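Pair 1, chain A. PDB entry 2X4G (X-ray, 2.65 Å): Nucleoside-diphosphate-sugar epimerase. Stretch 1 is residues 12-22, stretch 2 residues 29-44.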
# COMPACT_ATOMS: atom_id res chain seq x y z
N ALA A 12 28.88 23.73 34.46
CA ALA A 12 27.69 22.86 34.14
C ALA A 12 27.91 21.39 34.60
O ALA A 12 28.24 20.51 33.79
CB ALA A 12 27.38 22.93 32.61
N HIS A 13 27.70 21.15 35.89
CA HIS A 13 28.03 19.88 36.57
C HIS A 13 27.38 18.55 36.04
O HIS A 13 27.87 17.46 36.36
CB HIS A 13 27.83 20.02 38.13
CG HIS A 13 26.39 20.23 38.57
ND1 HIS A 13 25.59 21.26 38.09
CD2 HIS A 13 25.63 19.58 39.49
CE1 HIS A 13 24.40 21.21 38.67
NE2 HIS A 13 24.40 20.20 39.52
N VAL A 14 26.32 18.60 35.24
CA VAL A 14 25.69 17.36 34.77
C VAL A 14 25.74 17.25 33.24
O VAL A 14 25.59 18.23 32.53
CB VAL A 14 24.27 17.22 35.36
CG1 VAL A 14 23.60 15.99 34.85
CG2 VAL A 14 24.34 17.15 36.86
N LYS A 15 25.97 16.05 32.73
CA LYS A 15 26.12 15.81 31.29
C LYS A 15 25.04 14.84 30.82
O LYS A 15 24.97 13.70 31.31
CB LYS A 15 27.51 15.22 31.03
CG LYS A 15 28.23 15.71 29.79
CD LYS A 15 29.61 15.03 29.66
CE LYS A 15 30.71 16.03 29.38
NZ LYS A 15 31.99 15.38 28.97
N TYR A 16 24.17 15.28 29.91
CA TYR A 16 23.14 14.41 29.35
C TYR A 16 23.30 14.32 27.84
O TYR A 16 23.61 15.31 27.19
CB TYR A 16 21.73 14.90 29.68
CG TYR A 16 21.37 14.91 31.16
CD1 TYR A 16 21.05 16.10 31.79
CD2 TYR A 16 21.32 13.75 31.92
CE1 TYR A 16 20.71 16.14 33.12
CE2 TYR A 16 20.98 13.78 33.25
CZ TYR A 16 20.68 14.99 33.84
OH TYR A 16 20.34 15.10 35.16
N ALA A 17 23.07 13.12 27.30
CA ALA A 17 23.22 12.86 25.87
C ALA A 17 21.87 12.62 25.22
O ALA A 17 20.94 12.21 25.89
CB ALA A 17 24.12 11.65 25.64
N VAL A 18 21.79 12.86 23.91
CA VAL A 18 20.59 12.60 23.12
C VAL A 18 20.98 11.88 21.84
O VAL A 18 21.83 12.37 21.11
CB VAL A 18 19.90 13.92 22.69
CG1 VAL A 18 18.57 13.64 22.02
CG2 VAL A 18 19.71 14.84 23.88
N LEU A 19 20.38 10.73 21.56
CA LEU A 19 20.47 10.10 20.24
C LEU A 19 19.25 10.49 19.47
O LEU A 19 18.15 10.48 20.03
CB LEU A 19 20.50 8.58 20.32
CG LEU A 19 21.84 8.06 20.85
CD1 LEU A 19 21.85 8.12 22.39
CD2 LEU A 19 22.15 6.67 20.34
N GLY A 20 19.42 10.81 18.19
CA GLY A 20 18.31 11.22 17.33
C GLY A 20 17.96 12.68 17.53
O GLY A 20 16.81 13.06 17.37
N ALA A 21 18.98 13.48 17.83
CA ALA A 21 18.84 14.90 18.10
C ALA A 21 18.39 15.74 16.91
O ALA A 21 17.93 16.86 17.10
CB ALA A 21 20.14 15.45 18.61
N THR A 22 18.52 15.23 15.70
CA THR A 22 18.12 16.00 14.51
C THR A 22 16.63 15.82 14.20
O THR A 22 16.07 16.57 13.41
CB THR A 22 18.94 15.59 13.28
OG1 THR A 22 18.75 14.19 13.05
CG2 THR A 22 20.41 15.86 13.48
N ALA A 29 14.49 17.96 22.97
CA ALA A 29 15.12 17.44 24.19
C ALA A 29 16.47 18.14 24.35
O ALA A 29 16.77 18.66 25.42
CB ALA A 29 15.30 15.96 24.14
N ALA A 30 17.26 18.18 23.28
CA ALA A 30 18.58 18.79 23.31
C ALA A 30 18.50 20.22 23.85
O ALA A 30 19.21 20.58 24.80
CB ALA A 30 19.19 18.76 21.93
N ARG A 31 17.63 21.02 23.25
CA ARG A 31 17.37 22.37 23.72
C ARG A 31 17.00 22.49 25.20
O ARG A 31 17.38 23.43 25.86
CB ARG A 31 16.20 22.93 22.94
CG ARG A 31 16.48 23.26 21.53
CD ARG A 31 15.20 23.73 20.88
NE ARG A 31 15.56 24.70 19.88
CZ ARG A 31 15.33 26.00 19.93
NH1 ARG A 31 14.63 26.54 20.89
NH2 ARG A 31 15.78 26.75 18.95
N ALA A 32 16.19 21.57 25.68
CA ALA A 32 15.75 21.58 27.05
C ALA A 32 16.92 21.34 27.98
O ALA A 32 16.98 21.92 29.06
CB ALA A 32 14.65 20.53 27.27
N ILE A 33 17.84 20.47 27.56
CA ILE A 33 19.06 20.17 28.30
C ILE A 33 19.95 21.40 28.32
O ILE A 33 20.54 21.71 29.32
CB ILE A 33 19.85 19.02 27.65
CG1 ILE A 33 19.08 17.68 27.76
CG2 ILE A 33 21.20 18.86 28.30
CD1 ILE A 33 19.57 16.59 26.79
N ARG A 34 20.04 22.10 27.21
CA ARG A 34 20.75 23.36 27.16
C ARG A 34 20.06 24.41 28.03
O ARG A 34 20.71 25.10 28.81
CB ARG A 34 20.88 23.83 25.71
CG ARG A 34 21.48 25.23 25.50
CD ARG A 34 22.78 25.44 26.27
NE ARG A 34 23.79 24.43 25.96
CZ ARG A 34 24.67 23.94 26.84
NH1 ARG A 34 24.64 24.38 28.13
NH2 ARG A 34 25.56 23.02 26.44
N ALA A 35 18.74 24.52 27.95
CA ALA A 35 17.99 25.49 28.78
C ALA A 35 18.13 25.25 30.30
O ALA A 35 18.12 26.19 31.09
CB ALA A 35 16.52 25.47 28.40
N ALA A 36 18.27 24.00 30.70
CA ALA A 36 18.51 23.67 32.12
C ALA A 36 19.95 23.96 32.59
O ALA A 36 20.27 23.77 33.77
CB ALA A 36 18.14 22.21 32.40
N GLY A 37 20.82 24.39 31.68
CA GLY A 37 22.23 24.63 32.00
C GLY A 37 23.06 23.38 32.25
O GLY A 37 24.03 23.42 32.98
N HIS A 38 22.68 22.27 31.65
CA HIS A 38 23.51 21.08 31.67
C HIS A 38 24.45 21.04 30.47
O HIS A 38 24.29 21.81 29.52
CB HIS A 38 22.61 19.85 31.73
CG HIS A 38 21.69 19.88 32.90
ND1 HIS A 38 20.34 19.64 32.80
CD2 HIS A 38 21.92 20.17 34.20
CE1 HIS A 38 19.78 19.77 33.99
NE2 HIS A 38 20.72 20.09 34.86
N ASP A 39 25.46 20.18 30.54
CA ASP A 39 26.34 19.95 29.42
C ASP A 39 25.63 18.98 28.50
O ASP A 39 25.14 17.94 28.94
CB ASP A 39 27.67 19.37 29.89
CG ASP A 39 28.60 20.44 30.49
OD1 ASP A 39 29.50 20.04 31.26
OD2 ASP A 39 28.45 21.66 30.17
N LEU A 40 25.58 19.32 27.22
CA LEU A 40 24.82 18.55 26.25
C LEU A 40 25.76 17.74 25.40
O LEU A 40 26.73 18.27 24.83
CB LEU A 40 24.05 19.49 25.35
CG LEU A 40 23.34 18.91 24.15
CD1 LEU A 40 22.34 17.82 24.57
CD2 LEU A 40 22.67 20.08 23.40
N VAL A 41 25.49 16.44 25.32
CA VAL A 41 26.17 15.58 24.37
C VAL A 41 25.16 15.10 23.33
O VAL A 41 24.03 14.76 23.67
CB VAL A 41 26.86 14.38 25.08
CG1 VAL A 41 27.42 13.40 24.06
CG2 VAL A 41 27.96 14.88 26.03
N LEU A 42 25.56 15.11 22.07
CA LEU A 42 24.75 14.61 20.97
C LEU A 42 25.45 13.41 20.33
O LEU A 42 26.54 13.55 19.76
CB LEU A 42 24.54 15.69 19.91
CG LEU A 42 23.94 17.00 20.37
CD1 LEU A 42 23.74 17.94 19.19
CD2 LEU A 42 22.63 16.72 21.10
N ILE A 43 24.84 12.24 20.45
CA ILE A 43 25.35 11.04 19.81
C ILE A 43 24.65 10.92 18.46
O ILE A 43 23.44 10.76 18.42
CB ILE A 43 25.12 9.79 20.67
CG1 ILE A 43 25.82 9.94 22.04
CG2 ILE A 43 25.64 8.54 19.97
CD1 ILE A 43 25.39 8.90 23.05
N HIS A 44 25.40 11.01 17.37
CA HIS A 44 24.83 10.99 16.02
C HIS A 44 25.52 10.05 15.07
O HIS A 44 26.70 9.72 15.24
CB HIS A 44 24.91 12.37 15.41
CG HIS A 44 26.31 12.84 15.17
ND1 HIS A 44 26.95 12.69 13.96
CD2 HIS A 44 27.18 13.50 15.97
CE1 HIS A 44 28.16 13.21 14.03
NE2 HIS A 44 28.32 13.71 15.24

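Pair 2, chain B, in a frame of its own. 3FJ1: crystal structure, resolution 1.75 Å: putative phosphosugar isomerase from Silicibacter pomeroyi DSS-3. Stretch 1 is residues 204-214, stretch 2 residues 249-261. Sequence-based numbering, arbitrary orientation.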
# COMPACT_ATOMS: atom_id res chain seq x y z
N ALA B 204 6.81 1.82 28.70
CA ALA B 204 8.02 2.64 28.87
C ALA B 204 8.26 3.60 27.71
O ALA B 204 8.73 4.71 27.93
CB ALA B 204 9.23 1.77 29.05
N ARG B 205 7.94 3.15 26.49
CA ARG B 205 8.22 3.90 25.25
C ARG B 205 7.00 3.70 24.36
O ARG B 205 6.98 2.79 23.54
CB ARG B 205 9.48 3.36 24.60
CG ARG B 205 10.78 3.53 25.42
CD ARG B 205 11.18 5.01 25.60
NE ARG B 205 11.54 5.59 24.32
CZ ARG B 205 11.78 6.87 24.07
NH1 ARG B 205 11.66 7.79 25.03
NH2 ARG B 205 12.12 7.23 22.84
N PRO B 206 5.96 4.54 24.55
CA PRO B 206 4.64 4.28 23.98
C PRO B 206 4.37 4.55 22.49
O PRO B 206 3.51 5.33 22.14
CB PRO B 206 3.71 5.08 24.92
CG PRO B 206 4.51 6.18 25.41
CD PRO B 206 5.96 5.73 25.42
N SER B 207 5.12 3.88 21.63
CA SER B 207 4.86 3.82 20.18
C SER B 207 5.35 2.44 19.77
O SER B 207 6.12 1.82 20.51
CB SER B 207 5.62 4.88 19.41
OG SER B 207 4.99 6.11 19.55
N LEU B 208 5.00 2.00 18.57
CA LEU B 208 5.34 0.65 18.19
C LEU B 208 5.69 0.51 16.73
O LEU B 208 5.00 1.06 15.89
CB LEU B 208 4.16 -0.25 18.50
CG LEU B 208 4.26 -1.73 18.10
CD1 LEU B 208 5.31 -2.42 18.99
CD2 LEU B 208 2.90 -2.41 18.16
N PHE B 209 6.75 -0.24 16.43
CA PHE B 209 7.07 -0.62 15.08
C PHE B 209 6.76 -2.11 14.89
O PHE B 209 7.12 -2.94 15.71
CB PHE B 209 8.53 -0.34 14.72
CG PHE B 209 8.89 1.12 14.80
CD1 PHE B 209 8.34 2.01 13.90
CD2 PHE B 209 9.78 1.58 15.75
CE1 PHE B 209 8.68 3.36 13.94
CE2 PHE B 209 10.12 2.92 15.82
CZ PHE B 209 9.56 3.81 14.90
N THR B 210 5.98 -2.42 13.87
CA THR B 210 5.69 -3.82 13.51
C THR B 210 6.42 -4.16 12.20
O THR B 210 6.59 -3.30 11.33
CB THR B 210 4.19 -4.08 13.39
OG1 THR B 210 3.63 -3.21 12.39
CG2 THR B 210 3.52 -3.81 14.77
N LEU B 211 6.87 -5.41 12.10
CA LEU B 211 7.53 -5.91 10.92
C LEU B 211 6.86 -7.18 10.43
O LEU B 211 6.30 -7.97 11.19
CB LEU B 211 9.01 -6.22 11.19
CG LEU B 211 9.90 -5.15 11.81
CD1 LEU B 211 11.37 -5.72 11.96
CD2 LEU B 211 9.90 -3.89 11.01
N GLY B 212 6.96 -7.38 9.12
CA GLY B 212 6.51 -8.59 8.48
C GLY B 212 7.40 -8.83 7.27
O GLY B 212 8.17 -7.97 6.88
N ARG B 213 7.33 -10.02 6.70
CA ARG B 213 8.07 -10.36 5.50
C ARG B 213 7.23 -11.37 4.73
O ARG B 213 6.88 -12.41 5.26
CB ARG B 213 9.46 -10.90 5.86
CG ARG B 213 10.36 -11.31 4.68
CD ARG B 213 10.63 -10.12 3.74
NE ARG B 213 11.72 -10.37 2.78
CZ ARG B 213 11.86 -9.71 1.64
NH1 ARG B 213 10.96 -8.81 1.27
NH2 ARG B 213 12.86 -9.97 0.82
N GLY B 214 6.90 -11.06 3.47
CA GLY B 214 5.98 -11.91 2.74
C GLY B 214 4.57 -11.84 3.35
O GLY B 214 4.09 -10.77 3.73
N SER B 249 15.39 6.43 11.16
CA SER B 249 16.13 5.35 11.80
C SER B 249 15.26 4.72 12.85
O SER B 249 14.94 5.36 13.87
CB SER B 249 17.44 5.87 12.44
OG SER B 249 18.02 4.89 13.30
N ILE B 250 14.88 3.47 12.59
CA ILE B 250 14.10 2.67 13.52
C ILE B 250 14.79 2.57 14.88
O ILE B 250 14.16 2.77 15.89
CB ILE B 250 13.82 1.24 12.96
CG1 ILE B 250 12.74 0.53 13.77
CG2 ILE B 250 15.10 0.38 12.87
CD1 ILE B 250 12.38 -0.82 13.21
N VAL B 251 16.10 2.31 14.88
CA VAL B 251 16.87 2.20 16.12
C VAL B 251 16.93 3.52 16.93
O VAL B 251 16.76 3.52 18.15
CB VAL B 251 18.32 1.76 15.83
CG1 VAL B 251 19.13 1.78 17.11
CG2 VAL B 251 18.35 0.38 15.16
N GLU B 252 17.20 4.62 16.24
CA GLU B 252 17.29 5.95 16.88
C GLU B 252 15.95 6.40 17.52
O GLU B 252 15.93 7.21 18.45
CB GLU B 252 17.79 6.96 15.83
CG GLU B 252 18.14 8.37 16.34
CD GLU B 252 18.65 9.32 15.24
OE1 GLU B 252 19.24 8.85 14.24
OE2 GLU B 252 18.46 10.55 15.38
N GLU B 253 14.83 5.88 17.02
CA GLU B 253 13.52 6.22 17.55
C GLU B 253 13.34 5.73 18.98
O GLU B 253 12.61 6.34 19.76
CB GLU B 253 12.42 5.66 16.66
CG GLU B 253 12.17 6.48 15.42
CD GLU B 253 11.45 7.77 15.75
OE1 GLU B 253 10.24 7.72 16.06
OE2 GLU B 253 12.11 8.82 15.72
N GLY B 254 13.99 4.61 19.32
CA GLY B 254 13.92 4.05 20.66
C GLY B 254 12.58 3.43 21.05
O GLY B 254 12.25 3.40 22.24
N PHE B 255 11.80 2.95 20.08
CA PHE B 255 10.54 2.29 20.38
C PHE B 255 10.63 0.77 20.14
O PHE B 255 11.47 0.31 19.35
CB PHE B 255 9.41 2.89 19.57
CG PHE B 255 9.19 4.35 19.87
CD1 PHE B 255 8.75 4.75 21.13
CD2 PHE B 255 9.43 5.32 18.91
CE1 PHE B 255 8.56 6.09 21.42
CE2 PHE B 255 9.23 6.66 19.19
CZ PHE B 255 8.81 7.05 20.46
N PRO B 256 9.76 0.00 20.84
CA PRO B 256 9.79 -1.45 20.67
C PRO B 256 9.43 -1.88 19.24
O PRO B 256 8.60 -1.24 18.55
CB PRO B 256 8.71 -1.96 21.64
CG PRO B 256 8.40 -0.85 22.54
CD PRO B 256 8.73 0.41 21.81
N VAL B 257 10.05 -2.98 18.82
CA VAL B 257 9.86 -3.52 17.48
C VAL B 257 9.28 -4.93 17.64
O VAL B 257 9.76 -5.72 18.45
CB VAL B 257 11.20 -3.57 16.73
CG1 VAL B 257 11.03 -4.17 15.34
CG2 VAL B 257 11.82 -2.17 16.66
N LEU B 258 8.23 -5.23 16.88
CA LEU B 258 7.59 -6.53 16.94
C LEU B 258 7.65 -7.19 15.56
O LEU B 258 7.00 -6.71 14.62
CB LEU B 258 6.15 -6.35 17.36
CG LEU B 258 5.36 -7.54 17.90
CD1 LEU B 258 3.92 -7.11 18.20
CD2 LEU B 258 5.42 -8.82 17.07
N GLY B 259 8.40 -8.28 15.44
CA GLY B 259 8.51 -9.01 14.19
C GLY B 259 7.52 -10.15 14.08
O GLY B 259 7.59 -11.12 14.85
N PHE B 260 6.59 -10.02 13.13
CA PHE B 260 5.61 -11.04 12.80
C PHE B 260 6.25 -12.08 11.88
O PHE B 260 6.47 -11.82 10.70
CB PHE B 260 4.36 -10.43 12.16
CG PHE B 260 3.48 -9.70 13.16
CD1 PHE B 260 2.59 -10.40 13.91
CD2 PHE B 260 3.58 -8.33 13.34
CE1 PHE B 260 1.77 -9.74 14.83
CE2 PHE B 260 2.77 -7.66 14.23
CZ PHE B 260 1.88 -8.34 14.97
N ALA B 261 6.58 -13.23 12.47
CA ALA B 261 7.16 -14.37 11.74
C ALA B 261 6.22 -15.58 11.72
O ALA B 261 5.84 -16.09 12.77
CB ALA B 261 8.51 -14.78 12.36

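Both pairs place two parallel neighbouring strands side by side, with a helix end and a glycine turn leading into the second strand. Fourteen central residues superpose with an RMSD of 0.7 Å. The strand axes approach to 4.6 Å in each pair, at 27° in pair 1 and 20° in pair 2.

Most of the backbone ladder is shared. In pair 1, Tyr A16 N donates to Asp A39 O (3.0 Å), and Val A41 N donates to Tyr A16 O (2.9 Å). In pair 2, the matching bonds run from Phe B209 N to Pro B256 O (3.0 Å) and from Leu B258 N to Phe B209 O (2.8 Å). The ladder continues with Val A18 N to Val A41 O (2.9 Å) and Leu B211 N to Leu B258 O (2.8 Å). One rung differs. Asp A39 N donates to Val A14 O (2.8 Å), but its counterpart Pro B256 has no amide hydrogen. Its ring carbon CD instead lies 3.2 Å from Ser B207 O.

After superposition Gly A37 CA and Gly B254 CA lie 0.3 Å apart. Both have positive phi, which favours glycine, and both follow a helix.

The next position is aromatic in each pair. In pair 1, the edge of the Tyr A16 ring meets the face of the His A38 ring, with planes at 85°. In pair 2, Phe B255 turns a face to Ser B207, whose CB lies 3.5 Å from the ring centroid. Ser B207 matches Val A14, which also packs against the aromatic residue: Val A14 CB is 3.9 Å from His A38 CD2.

Tyr A16 and Phe B209 match, and both pack against a helical residue, Ile A33 and Ile B250; the superposition does not match these two isoleucines. Tyr A16 CB lies 4.0 Å from Ile A33 CD1. The Phe B209 ring has Ile B250 over one face, with Phe B209 CD2 3.7 Å from Ile B250 CG1. Val A18 and Leu B211 both make the matched contact: Val A18 CG2 to Leu A40 CD1 is 4.0 Å, and Leu B211 CD1 to Val B257 CG1 is 3.7 Å. Val A18 adds Ile A33, CG2 to CD1 at 3.4 Å.

On the other side of the sheet, Ala A17 CB lies 4.0 Å from Ile A43 CD1. In pair 2, Thr B210 CB meets the edge of the Phe B260 ring at CE2, 3.9 Å away.

The first matched position also differs. Ala A12 CB touches Gly A37 O at 3.4 Å. Arg B205 NE donates to Gly B254 O (3.1 Å), just past the weakly bonded helix, and Arg B205 NH2 donates to Glu B253 O (3.2 Å).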